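Local structure of alpha-glucosidase YIHQ (Escherichia coli, 5AEE) at residues Gly400-Asp405 with Ile450-Arg455; Ser465-Ala470 with Leu500-Ile505; Pro631-Val636 with Arg663-Trp668. The protein hydrolyses the alpha-glycosidic bond of sulfoquinovosyl diacylglycerides and simpler sulfoquinovosides, releasing sulfoquinovose that the bacterium degrades for carbon and sulfur. The protein carries 1 engineered substitution. All coordinates share one frame; numbering follows the deposited sequence.

Contact 1 (Gly400-Asp405 with Ile450-Arg455); sequences GGWMAD and ILFFMR. With NSQ (4-nitrophenyl alpha-D-6-sulfoquinovoside), chain E.
Asp405 OD1 is gripped by two nitrogens of one guanidinium: Arg455 NE reaches it at 2.7 Å, nearly along the C-O direction, and Arg455 NH2 comes from above the carboxylate plane at 3.1 Å. OD1 lies in the guanidinium plane, which is turned 69° against the carboxylate, a side-on salt bridge made to a single oxygen. The bend of the arginine at chi3 (70°) brings NE round to that oxygen. Asp405 is the catalytic nucleophile; its other oxygen, OD2, lies 3.0 Å from the anomeric carbon C1 of the bound sulfoquinovoside and is hydrogen-bonded to Tyr333. Carbon C26 of the nitrophenyl ring sits over one guanidinium face, and Arg455 also forms salt bridges with Glu152 and Glu408. Replacing Arg455 by an alanine would probably cost OD1 these two donors and leave the carboxylate freer to turn away from the sugar. Behind this site run two neighbouring parallel strands of the GH31 catalytic (beta/alpha)8 barrel, 401-404 and 451-454, joined by a ladder that includes Ala404 N to Phe453 O at 2.8 Å. Beyond its end, a water continues the link, donating to Ala404 O and accepting from Arg455 N. On the face carrying Met403 and Phe453, the phenylalanine ring folds back over the neighbouring backbone, placed there by CG lying between N and the carbonyl carbon (chi1 45°), and Met403 CA stands over its face, 3.9 Å from the centroid. Met403 CE reaches past this ring to O3 of the sugar at 3.5 Å. On the other face Phe452 CB presses on the Trp402 indole, 3.4 Å from NE1, whose N-H goes to Asn437 on helix 422-443, and Ile450 CG2 meets CZ3 of the same indole.

Contact 2 (Ser465-Ala470 with Leu500-Ile505); sequences STMMWA and LHHSDI. With NSQ (4-nitrophenyl alpha-D-6-sulfoquinovoside), chain E.
Thr466 O meets Leu500 CD1 at 3.3 Å where two parallel strands of the (beta/alpha)8 barrel, 468-469 and 501-505, come together; helix 486-495 connects them in a beta-alpha-beta unit. Met467 comes next, its chain bent at chi2 (68°), which turns the sulfur back toward the second strand. There SD lies at the edge of the His502 imidazole, and ND1 gives it a weak hydrogen bond of 3.3 Å; the same N-H also leans weakly toward Met468 O. The far nitrogen of this ring, NE2, pairs with Arg535. Met468 carries the ladder through its backbone, with N bonded to Leu500 O and O accepting from His502 N at 3.1 Å, while its CB rests near His501 CD2. The polar end of His501 turns to Glu134. Trp469 follows on the face it shares with His502, and its CB sits over one face of the imidazole, 3.4 Å from CE1. The two rings stand at 37° to each other, an oblique pairing. The indole itself reaches the substrate pocket: CZ2 brings its edge to O2 of the sulfoquinovoside at 3.3 Å, and it also touches the nucleophile Asp405. Ala470 closes the walk with N bonded to His502 O and with CB against His501 CE1 at 3.7 Å. Beyond it Asp504 turns its carboxylate toward the indole N-H without bonding it directly. OD1 is in a salt bridge with Arg535, which also makes a cation-pi contact with Trp469. A water links the indole and the carboxylate, accepting from Trp469 NE1 at 2.9 Å and hydrogen-bonded to Asp504 OD2, and it lies 2.7 Å from O3 of the sugar.

Contact 3 (Pro631-Val636 with Arg663-Trp668); sequences PEDNWV and RADSEW
With CG anti to its carbonyl carbon (chi1 -73°) and a bend at chi3 (63°), Arg663 lays its aliphatic part by the Trp635 indole and brings NE to Asp633. The bond from Arg663 NE to Asp633 OD2 is 2.9 Å, a salt bridge in which the oxygen lies in the guanidinium plane but is approached from above the carboxylate plane, the two groups being 59° apart. That oxygen also receives the hydroxyl of Tyr594, while Arg663 NH1 is paired with Asp612, so the guanidinium is held between two acids. Asp633 OD1 takes up water instead: one water donates to it at 2.7 Å and accepts from Arg663 NH2, and a second bridges it to Asn634 O and Asp665 N. Asp633 OD1 and Asp665 OD2 lie 4.3 Å apart, an approach of like charges that the bridging waters probably ease. Arg663 CG meets Trp635 CZ3 at 3.6 Å, and the guanidinium stands almost perpendicular to the indole. Asp633 CB covers one face of this ring. Its rotation is fixed further by NE1, which donates in the ring plane to Pro631 O at 2.9 Å. Along the backbone, Ala664 N bonds to Asn634 O at 2.8 Å, and Val636 CG2 packs on Ala664 CB. Trp635 and Arg663 thus form an antiparallel, non-hydrogen-bonded pair where strand 635-637 begins and strand 660-663 ends. Just past it, the chain leaves the sheet of the GH31 C-terminal domain through a type I beta turn from Arg663 to Ser666.

How the contacts relate
Following the chain, contact 1 closes first, bringing 450-455 beside 400-405 after an excursion that includes helix 422-443. Contact 2 opens next and closes over helix 486-495; contact 3 comes last, closing a stretch with strands but no helix. The three are in series, none nested or crossed. Contacts 1 and 2 adjoin in the catalytic barrel, their centres about 9 Å apart: Met454 O is 2.8 Å from Trp469 N, a probable hydrogen bond that carries strand 451-454 on to 468-469, and both contacts touch the sulfoquinovoside. Contact 3 ties strands of the C-terminal domain, its nearest atoms about 15 Å from contact 2 and about 20 Å from contact 1.

Contact 1 (Gly400-Asp405 with Ile450-Arg455)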
loop_
_atom_site.group_PDB
_atom_site.type_symbol
_atom_site.label_atom_id
_atom_site.label_comp_id
_atom_site.label_asym_id
_atom_site.label_seq_id
_atom_site.Cartn_x
_atom_site.Cartn_y
_atom_site.Cartn_z
ATOM N N GLY A 400 -22.169 -1.056 1.707
ATOM C CA GLY A 400 -21.656 0.108 1.049
ATOM C C GLY A 400 -20.161 0.004 0.799
ATOM O O GLY A 400 -19.541 0.917 0.211
ATOM N N GLY A 401 -19.589 -1.073 1.257
ATOM C CA GLY A 401 -18.097 -1.217 1.158
ATOM C C GLY A 401 -17.610 -2.351 1.996
ATOM O O GLY A 401 -18.394 -3.010 2.657
ATOM N N TRP A 402 -16.272 -2.569 2.017
ATOM C CA TRP A 402 -15.758 -3.625 2.785
ATOM C C TRP A 402 -14.251 -3.504 2.754
ATOM O O TRP A 402 -13.724 -2.870 1.853
ATOM C CB TRP A 402 -16.210 -5.064 2.276
ATOM C CG TRP A 402 -16.015 -5.280 0.791
ATOM C CD1 TRP A 402 -14.883 -5.661 0.191
ATOM C CD2 TRP A 402 -16.975 -5.101 -0.237
ATOM N NE1 TRP A 402 -15.032 -5.720 -1.142
ATOM C CE2 TRP A 402 -16.328 -5.367 -1.444
ATOM C CE3 TRP A 402 -18.328 -4.727 -0.257
ATOM C CZ2 TRP A 402 -16.978 -5.313 -2.649
ATOM C CZ3 TRP A 402 -18.960 -4.630 -1.420
ATOM C CH2 TRP A 402 -18.330 -4.942 -2.625
ATOM N N MET A 403 -13.626 -4.068 3.777
ATOM C CA MET A 403 -12.211 -4.502 3.758
ATOM C C MET A 403 -12.048 -5.679 2.791
ATOM O O MET A 403 -12.637 -6.747 3.032
ATOM C CB MET A 403 -11.749 -4.871 5.171
ATOM C CG MET A 403 -10.259 -5.283 5.278
ATOM S SD MET A 403 -9.790 -5.487 6.975
ATOM C CE MET A 403 -9.515 -3.804 7.425
ATOM N N ALA A 404 -11.323 -5.463 1.675
ATOM C CA ALA A 404 -10.866 -6.550 0.815
ATOM C C ALA A 404 -9.413 -6.845 1.149
ATOM O O ALA A 404 -8.477 -6.153 0.656
ATOM C CB ALA A 404 -10.969 -6.178 -0.607
ATOM N N ASP A 405 -9.234 -7.904 1.946
ATOM C CA ASP A 405 -8.009 -8.099 2.708
ATOM C C ASP A 405 -7.195 -9.161 2.037
ATOM O O ASP A 405 -7.654 -9.801 1.130
ATOM C CB ASP A 405 -8.377 -8.414 4.137
ATOM C CG ASP A 405 -7.206 -8.417 5.096
ATOM O OD1 ASP A 405 -6.130 -7.843 4.826
ATOM O OD2 ASP A 405 -7.424 -8.939 6.197
ATOM N N ILE A 450 -19.816 2.280 -3.879
ATOM C CA ILE A 450 -19.307 1.375 -2.933
ATOM C C ILE A 450 -17.813 1.549 -2.835
ATOM O O ILE A 450 -17.138 1.812 -3.798
ATOM C CB ILE A 450 -19.719 -0.067 -3.285
ATOM C CG1 ILE A 450 -21.228 -0.239 -3.055
ATOM C CG2 ILE A 450 -18.963 -1.115 -2.475
ATOM C CD1 ILE A 450 -21.696 -1.665 -3.336
ATOM N N LEU A 451 -17.314 1.465 -1.635
ATOM C CA LEU A 451 -15.894 1.663 -1.422
ATOM C C LEU A 451 -15.283 0.405 -0.755
ATOM O O LEU A 451 -15.601 0.060 0.384
ATOM C CB LEU A 451 -15.615 2.905 -0.561
ATOM C CG LEU A 451 -14.069 3.003 -0.393
ATOM C CD1 LEU A 451 -13.375 3.486 -1.631
ATOM C CD2 LEU A 451 -13.637 3.567 0.904
ATOM N N PHE A 452 -14.302 -0.185 -1.402
ATOM C CA PHE A 452 -13.564 -1.257 -0.754
ATOM C C PHE A 452 -12.159 -0.778 -0.532
ATOM O O PHE A 452 -11.686 0.092 -1.238
ATOM C CB PHE A 452 -13.632 -2.637 -1.515
ATOM C CG PHE A 452 -13.064 -2.620 -2.891
ATOM C CD1 PHE A 452 -11.706 -2.855 -3.111
ATOM C CD2 PHE A 452 -13.860 -2.393 -3.957
ATOM C CE1 PHE A 452 -11.190 -2.777 -4.366
ATOM C CE2 PHE A 452 -13.351 -2.305 -5.258
ATOM C CZ PHE A 452 -12.012 -2.493 -5.462
ATOM N N PHE A 453 -11.509 -1.346 0.469
ATOM C CA PHE A 453 -10.188 -0.900 0.817
ATOM C C PHE A 453 -9.337 -2.091 0.995
ATOM O O PHE A 453 -9.791 -3.093 1.465
ATOM C CB PHE A 453 -10.185 0.086 2.048
ATOM C CG PHE A 453 -11.031 -0.333 3.205
ATOM C CD1 PHE A 453 -12.389 -0.113 3.189
ATOM C CD2 PHE A 453 -10.488 -0.929 4.305
ATOM C CE1 PHE A 453 -13.153 -0.489 4.285
ATOM C CE2 PHE A 453 -11.248 -1.319 5.393
ATOM C CZ PHE A 453 -12.595 -1.088 5.370
ATOM N N MET A 454 -8.062 -1.967 0.624
ATOM C CA MET A 454 -7.193 -3.100 0.533
ATOM C C MET A 454 -5.880 -2.818 1.202
ATOM O O MET A 454 -5.463 -1.675 1.369
ATOM C CB MET A 454 -6.819 -3.386 -0.985
ATOM C CG MET A 454 -8.090 -3.770 -1.761
ATOM S SD MET A 454 -7.713 -4.316 -3.443
ATOM C CE MET A 454 -7.412 -6.035 -3.101
ATOM N N ARG A 455 -5.235 -3.892 1.542
ATOM C CA ARG A 455 -3.942 -3.859 2.283
ATOM C C ARG A 455 -2.865 -4.269 1.300
ATOM O O ARG A 455 -2.021 -3.455 0.940
ATOM C CB ARG A 455 -4.068 -4.825 3.487
ATOM C CG ARG A 455 -2.808 -5.088 4.293
ATOM C CD ARG A 455 -3.101 -5.742 5.628
ATOM N NE ARG A 455 -3.569 -7.129 5.480
ATOM C CZ ARG A 455 -2.836 -8.218 5.516
ATOM N NH1 ARG A 455 -1.508 -8.201 5.742
ATOM N NH2 ARG A 455 -3.452 -9.385 5.347
HETATM O O12 NSQ E . -7.553 -12.327 9.643
HETATM S S10 NSQ E . -8.684 -11.767 10.421
HETATM O O13 NSQ E . -10.015 -12.388 10.240
HETATM O O11 NSQ E . -8.260 -11.693 11.818
HETATM C C6 NSQ E . -8.972 -10.152 9.899
HETATM C C5 NSQ E . -7.814 -9.178 10.060
HETATM O O5 NSQ E . -6.900 -9.532 8.973
HETATM C C1 NSQ E . -5.838 -8.663 8.720
HETATM C C2 NSQ E . -6.321 -7.203 8.575
HETATM O O2 NSQ E . -5.181 -6.437 8.302
HETATM C C3 NSQ E . -7.081 -6.810 9.824
HETATM O O3 NSQ E . -7.536 -5.475 9.781
HETATM C C4 NSQ E . -8.275 -7.710 10.035
HETATM O O4 NSQ E . -8.916 -7.344 11.295
HETATM O O1 NSQ E . -4.981 -8.822 9.849
HETATM C C25 NSQ E . -4.247 -9.940 9.896
HETATM C C26 NSQ E . -3.325 -10.204 8.869
HETATM C C27 NSQ E . -2.640 -11.382 8.906
HETATM C C28 NSQ E . -2.803 -12.250 9.980
HETATM N N32 NSQ E . -2.111 -13.476 9.947
HETATM O O33 NSQ E . -2.522 -14.422 10.680
HETATM O O34 NSQ E . -1.216 -13.682 9.055
HETATM C C29 NSQ E . -3.741 -11.964 10.968
HETATM C C30 NSQ E . -4.470 -10.790 10.933
HETATM O O HOH W 1 -5.765 -6.541 0.542
#

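Contact 2 (Ser465-Ala470 with Leu500-Ile505)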
loop_
_atom_site.group_PDB
_atom_site.type_symbol
_atom_site.label_atom_id
_atom_site.label_comp_id
_atom_site.label_asym_id
_atom_site.label_seq_id
_atom_site.Cartn_x
_atom_site.Cartn_y
_atom_site.Cartn_z
ATOM N N SER A 465 -7.732 -0.865 -7.144
ATOM C CA SER A 465 -8.040 -0.679 -5.668
ATOM C C SER A 465 -8.573 0.702 -5.401
ATOM O O SER A 465 -7.893 1.701 -5.600
ATOM C CB SER A 465 -6.855 -1.000 -4.738
ATOM O OG SER A 465 -7.212 -0.711 -3.373
ATOM N N THR A 466 -9.852 0.780 -5.017
ATOM C CA THR A 466 -10.441 2.047 -4.767
ATOM C C THR A 466 -9.854 2.777 -3.553
ATOM O O THR A 466 -10.002 3.997 -3.438
ATOM C CB THR A 466 -11.991 1.882 -4.602
ATOM O OG1 THR A 466 -12.292 0.732 -3.768
ATOM C CG2 THR A 466 -12.636 1.567 -5.908
ATOM N N MET A 467 -9.155 2.083 -2.652
ATOM C CA MET A 467 -8.592 2.704 -1.429
ATOM C C MET A 467 -7.614 1.742 -0.834
ATOM O O MET A 467 -7.886 0.515 -0.798
ATOM C CB MET A 467 -9.684 2.992 -0.429
ATOM C CG MET A 467 -9.212 3.384 0.951
ATOM S SD MET A 467 -8.380 4.989 1.114
ATOM C CE MET A 467 -9.818 6.080 0.939
ATOM N N MET A 468 -6.439 2.230 -0.481
ATOM C CA MET A 468 -5.522 1.424 0.312
ATOM C C MET A 468 -5.675 1.774 1.799
ATOM O O MET A 468 -5.944 2.930 2.133
ATOM C CB MET A 468 -4.085 1.682 -0.090
ATOM C CG MET A 468 -3.856 1.492 -1.551
ATOM S SD MET A 468 -4.380 -0.035 -2.310
ATOM C CE MET A 468 -3.609 -1.325 -1.330
ATOM N N TRP A 469 -5.492 0.784 2.690
ATOM C CA TRP A 469 -5.270 1.097 4.083
ATOM C C TRP A 469 -3.882 0.566 4.460
ATOM O O TRP A 469 -3.397 -0.350 3.829
ATOM C CB TRP A 469 -6.385 0.707 5.030
ATOM C CG TRP A 469 -6.249 -0.572 5.769
ATOM C CD1 TRP A 469 -5.748 -0.717 7.046
ATOM C CD2 TRP A 469 -6.596 -1.851 5.330
ATOM N NE1 TRP A 469 -5.749 -2.010 7.393
ATOM C CE2 TRP A 469 -6.281 -2.747 6.383
ATOM C CE3 TRP A 469 -7.136 -2.364 4.133
ATOM C CZ2 TRP A 469 -6.469 -4.092 6.290
ATOM C CZ3 TRP A 469 -7.377 -3.725 4.058
ATOM C CH2 TRP A 469 -7.013 -4.582 5.118
ATOM N N ALA A 470 -3.324 1.132 5.516
ATOM C CA ALA A 470 -1.929 0.849 5.908
ATOM C C ALA A 470 -1.684 -0.497 6.625
ATOM O O ALA A 470 -0.547 -0.727 7.119
ATOM C CB ALA A 470 -1.382 1.991 6.763
ATOM N N LEU A 500 -4.909 7.346 -2.578
ATOM C CA LEU A 500 -5.962 7.230 -1.565
ATOM C C LEU A 500 -5.513 6.238 -0.524
ATOM O O LEU A 500 -5.438 5.016 -0.816
ATOM C CB LEU A 500 -7.281 6.779 -2.221
ATOM C CG LEU A 500 -7.715 7.594 -3.440
ATOM C CD1 LEU A 500 -8.831 7.015 -4.265
ATOM C CD2 LEU A 500 -8.046 9.020 -2.986
ATOM N N HIS A 501 -5.284 6.750 0.696
ATOM C CA HIS A 501 -4.627 6.022 1.741
ATOM C C HIS A 501 -5.152 6.433 3.103
ATOM O O HIS A 501 -5.302 7.621 3.393
ATOM C CB HIS A 501 -3.121 6.277 1.669
ATOM C CG HIS A 501 -2.309 5.360 2.501
ATOM N ND1 HIS A 501 -1.849 5.693 3.760
ATOM C CD2 HIS A 501 -1.888 4.100 2.274
ATOM C CE1 HIS A 501 -1.164 4.689 4.255
ATOM N NE2 HIS A 501 -1.166 3.712 3.372
ATOM N N HIS A 502 -5.450 5.443 3.933
ATOM C CA HIS A 502 -5.859 5.683 5.309
ATOM C C HIS A 502 -5.283 4.588 6.204
ATOM O O HIS A 502 -4.634 3.713 5.732
ATOM C CB HIS A 502 -7.398 5.842 5.409
ATOM C CG HIS A 502 -8.158 4.568 5.396
ATOM N ND1 HIS A 502 -8.343 3.844 4.238
ATOM C CD2 HIS A 502 -8.716 3.841 6.386
ATOM C CE1 HIS A 502 -9.051 2.765 4.508
ATOM N NE2 HIS A 502 -9.221 2.696 5.808
ATOM N N SER A 503 -5.510 4.681 7.515
ATOM C CA SER A 503 -5.087 3.704 8.472
ATOM C C SER A 503 -6.103 3.530 9.538
ATOM O O SER A 503 -6.982 4.388 9.731
ATOM C CB SER A 503 -3.752 4.092 9.138
ATOM O OG SER A 503 -3.860 5.366 9.781
ATOM N N ASP A 504 -5.985 2.377 10.187
ATOM C CA ASP A 504 -6.768 2.069 11.360
ATOM C C ASP A 504 -6.615 3.152 12.390
ATOM O O ASP A 504 -5.517 3.366 12.926
ATOM C CB ASP A 504 -6.315 0.779 12.038
ATOM C CG ASP A 504 -6.535 -0.464 11.179
ATOM O OD1 ASP A 504 -7.527 -0.557 10.339
ATOM O OD2 ASP A 504 -5.617 -1.322 11.314
ATOM N N ILE A 505 -7.685 3.816 12.736
ATOM C CA ILE A 505 -7.568 4.768 13.894
ATOM C C ILE A 505 -7.329 3.954 15.177
ATOM O O ILE A 505 -8.198 3.199 15.634
ATOM C CB ILE A 505 -8.782 5.656 14.083
ATOM C CG1 ILE A 505 -8.909 6.609 12.956
ATOM C CG2 ILE A 505 -8.682 6.487 15.389
ATOM C CD1 ILE A 505 -10.304 7.280 12.892
HETATM O O12 NSQ E . -7.553 -12.327 9.643
HETATM S S10 NSQ E . -8.684 -11.767 10.421
HETATM O O13 NSQ E . -10.015 -12.388 10.240
HETATM O O11 NSQ E . -8.260 -11.693 11.818
HETATM C C6 NSQ E . -8.972 -10.152 9.899
HETATM C C5 NSQ E . -7.814 -9.178 10.060
HETATM O O5 NSQ E . -6.900 -9.532 8.973
HETATM C C1 NSQ E . -5.838 -8.663 8.720
HETATM C C2 NSQ E . -6.321 -7.203 8.575
HETATM O O2 NSQ E . -5.181 -6.437 8.302
HETATM C C3 NSQ E . -7.081 -6.810 9.824
HETATM O O3 NSQ E . -7.536 -5.475 9.781
HETATM C C4 NSQ E . -8.275 -7.710 10.035
HETATM O O4 NSQ E . -8.916 -7.344 11.295
HETATM O O1 NSQ E . -4.981 -8.822 9.849
HETATM C C25 NSQ E . -4.247 -9.940 9.896
HETATM C C26 NSQ E . -3.325 -10.204 8.869
HETATM C C27 NSQ E . -2.640 -11.382 8.906
HETATM C C28 NSQ E . -2.803 -12.250 9.980
HETATM N N32 NSQ E . -2.111 -13.476 9.947
HETATM O O33 NSQ E . -2.522 -14.422 10.680
HETATM O O34 NSQ E . -1.216 -13.682 9.055
HETATM C C29 NSQ E . -3.741 -11.964 10.968
HETATM C C30 NSQ E . -4.470 -10.790 10.933
HETATM O O HOH W 2 -5.617 -3.593 9.866
#

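Contact 3 (Pro631-Val636 with Arg663-Trp668)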
loop_
_atom_site.group_PDB
_atom_site.type_symbol
_atom_site.label_atom_id
_atom_site.label_comp_id
_atom_site.label_asym_id
_atom_site.label_seq_id
_atom_site.Cartn_x
_atom_site.Cartn_y
_atom_site.Cartn_z
ATOM N N PRO A 631 7.974 24.755 4.808
ATOM C CA PRO A 631 8.686 25.366 3.709
ATOM C C PRO A 631 8.300 26.858 3.564
ATOM O O PRO A 631 7.390 27.341 4.262
ATOM C CB PRO A 631 8.186 24.566 2.494
ATOM C CG PRO A 631 6.779 24.225 2.820
ATOM C CD PRO A 631 6.720 24.130 4.349
ATOM N N GLU A 632 8.980 27.587 2.692
ATOM C CA GLU A 632 8.728 29.065 2.608
ATOM C C GLU A 632 7.363 29.339 1.974
ATOM O O GLU A 632 7.165 29.097 0.818
ATOM C CB GLU A 632 9.825 29.834 1.856
ATOM C CG GLU A 632 9.743 31.352 2.089
ATOM C CD GLU A 632 9.969 31.745 3.564
ATOM O OE1 GLU A 632 11.140 31.767 4.027
ATOM O OE2 GLU A 632 8.982 32.016 4.269
ATOM N N ASP A 633 6.436 29.806 2.786
ATOM C CA ASP A 633 5.128 30.165 2.348
ATOM C C ASP A 633 4.523 30.929 3.512
ATOM O O ASP A 633 5.095 30.908 4.600
ATOM C CB ASP A 633 4.286 28.904 2.041
ATOM C CG ASP A 633 3.275 29.140 0.969
ATOM O OD1 ASP A 633 2.732 30.264 0.962
ATOM O OD2 ASP A 633 3.050 28.247 0.121
ATOM N N ASN A 634 3.371 31.564 3.297
ATOM C CA ASN A 634 2.569 32.087 4.417
ATOM C C ASN A 634 1.589 31.063 4.939
ATOM O O ASN A 634 0.551 30.774 4.288
ATOM C CB ASN A 634 1.840 33.364 4.010
ATOM C CG ASN A 634 2.812 34.418 3.452
ATOM O OD1 ASN A 634 2.622 34.913 2.374
ATOM N ND2 ASN A 634 3.878 34.655 4.137
ATOM N N TRP A 635 1.867 30.594 6.156
ATOM C CA TRP A 635 1.143 29.513 6.792
ATOM C C TRP A 635 0.328 30.100 7.910
ATOM O O TRP A 635 0.726 31.085 8.589
ATOM C CB TRP A 635 2.137 28.488 7.378
ATOM C CG TRP A 635 2.904 27.783 6.326
ATOM C CD1 TRP A 635 4.237 27.952 6.011
ATOM C CD2 TRP A 635 2.400 26.787 5.428
ATOM N NE1 TRP A 635 4.580 27.139 4.951
ATOM C CE2 TRP A 635 3.474 26.381 4.605
ATOM C CE3 TRP A 635 1.156 26.150 5.274
ATOM C CZ2 TRP A 635 3.319 25.407 3.616
ATOM C CZ3 TRP A 635 1.007 25.175 4.263
ATOM C CH2 TRP A 635 2.074 24.829 3.449
ATOM N N VAL A 636 -0.808 29.471 8.152
ATOM C CA VAL A 636 -1.610 29.801 9.313
ATOM C C VAL A 636 -1.790 28.506 10.081
ATOM O O VAL A 636 -2.214 27.493 9.494
ATOM C CB VAL A 636 -2.980 30.343 8.865
ATOM C CG1 VAL A 636 -3.913 30.541 10.052
ATOM C CG2 VAL A 636 -2.796 31.622 8.114
ATOM N N ARG A 663 -2.087 27.239 4.006
ATOM C CA ARG A 663 -1.666 28.371 3.216
ATOM C C ARG A 663 -2.649 29.550 3.320
ATOM O O ARG A 663 -3.833 29.420 2.940
ATOM C CB ARG A 663 -1.540 27.920 1.754
ATOM C CG ARG A 663 -0.321 27.043 1.540
ATOM C CD ARG A 663 -0.015 26.671 0.121
ATOM N NE ARG A 663 0.290 27.852 -0.659
ATOM C CZ ARG A 663 -0.513 28.417 -1.560
ATOM N NH1 ARG A 663 -1.725 27.957 -1.817
ATOM N NH2 ARG A 663 -0.116 29.521 -2.161
ATOM N N ALA A 664 -2.184 30.691 3.832
ATOM C CA ALA A 664 -3.056 31.884 3.914
ATOM C C ALA A 664 -3.574 32.311 2.539
ATOM O O ALA A 664 -4.699 32.782 2.436
ATOM C CB ALA A 664 -2.345 33.049 4.572
ATOM N N ASP A 665 -2.796 32.076 1.490
ATOM C CA ASP A 665 -3.227 32.416 0.123
ATOM C C ASP A 665 -4.158 31.395 -0.564
ATOM O O ASP A 665 -4.488 31.569 -1.732
ATOM C CB ASP A 665 -1.969 32.710 -0.768
ATOM C CG ASP A 665 -1.006 33.759 -0.099
ATOM O OD1 ASP A 665 -1.564 34.717 0.477
ATOM O OD2 ASP A 665 0.262 33.604 -0.062
ATOM N N SER A 666 -4.587 30.344 0.142
ATOM C CA SER A 666 -5.446 29.334 -0.435
ATOM C C SER A 666 -6.805 29.905 -0.716
ATOM O O SER A 666 -7.418 30.543 0.152
ATOM C CB SER A 666 -5.642 28.170 0.548
ATOM O OG SER A 666 -6.600 27.219 0.091
ATOM N N GLU A 667 -7.322 29.623 -1.891
ATOM C CA GLU A 667 -8.721 29.926 -2.168
ATOM C C GLU A 667 -9.654 29.276 -1.162
ATOM O O GLU A 667 -10.784 29.663 -1.084
ATOM C CB GLU A 667 -9.105 29.619 -3.624
ATOM C CG GLU A 667 -9.284 28.154 -3.999
ATOM C CD GLU A 667 -8.009 27.450 -4.433
ATOM O OE1 GLU A 667 -6.902 28.074 -4.473
ATOM O OE2 GLU A 667 -8.140 26.244 -4.737
ATOM N N TRP A 668 -9.178 28.277 -0.400
ATOM C CA TRP A 668 -9.959 27.624 0.639
ATOM C C TRP A 668 -9.809 28.224 2.017
ATOM O O TRP A 668 -10.396 27.691 2.946
ATOM C CB TRP A 668 -9.628 26.116 0.718
ATOM C CG TRP A 668 -9.982 25.366 -0.487
ATOM C CD1 TRP A 668 -9.164 25.077 -1.549
ATOM C CD2 TRP A 668 -11.260 24.797 -0.808
ATOM N NE1 TRP A 668 -9.853 24.347 -2.502
ATOM C CE2 TRP A 668 -11.142 24.181 -2.087
ATOM C CE3 TRP A 668 -12.487 24.766 -0.167
ATOM C CZ2 TRP A 668 -12.216 23.513 -2.698
ATOM C CZ3 TRP A 668 -13.522 24.120 -0.760
ATOM C CH2 TRP A 668 -13.387 23.494 -2.039
HETATM O O HOH W 3 -0.008 31.128 1.627
HETATM O O HOH W 4 2.001 31.106 -1.521
#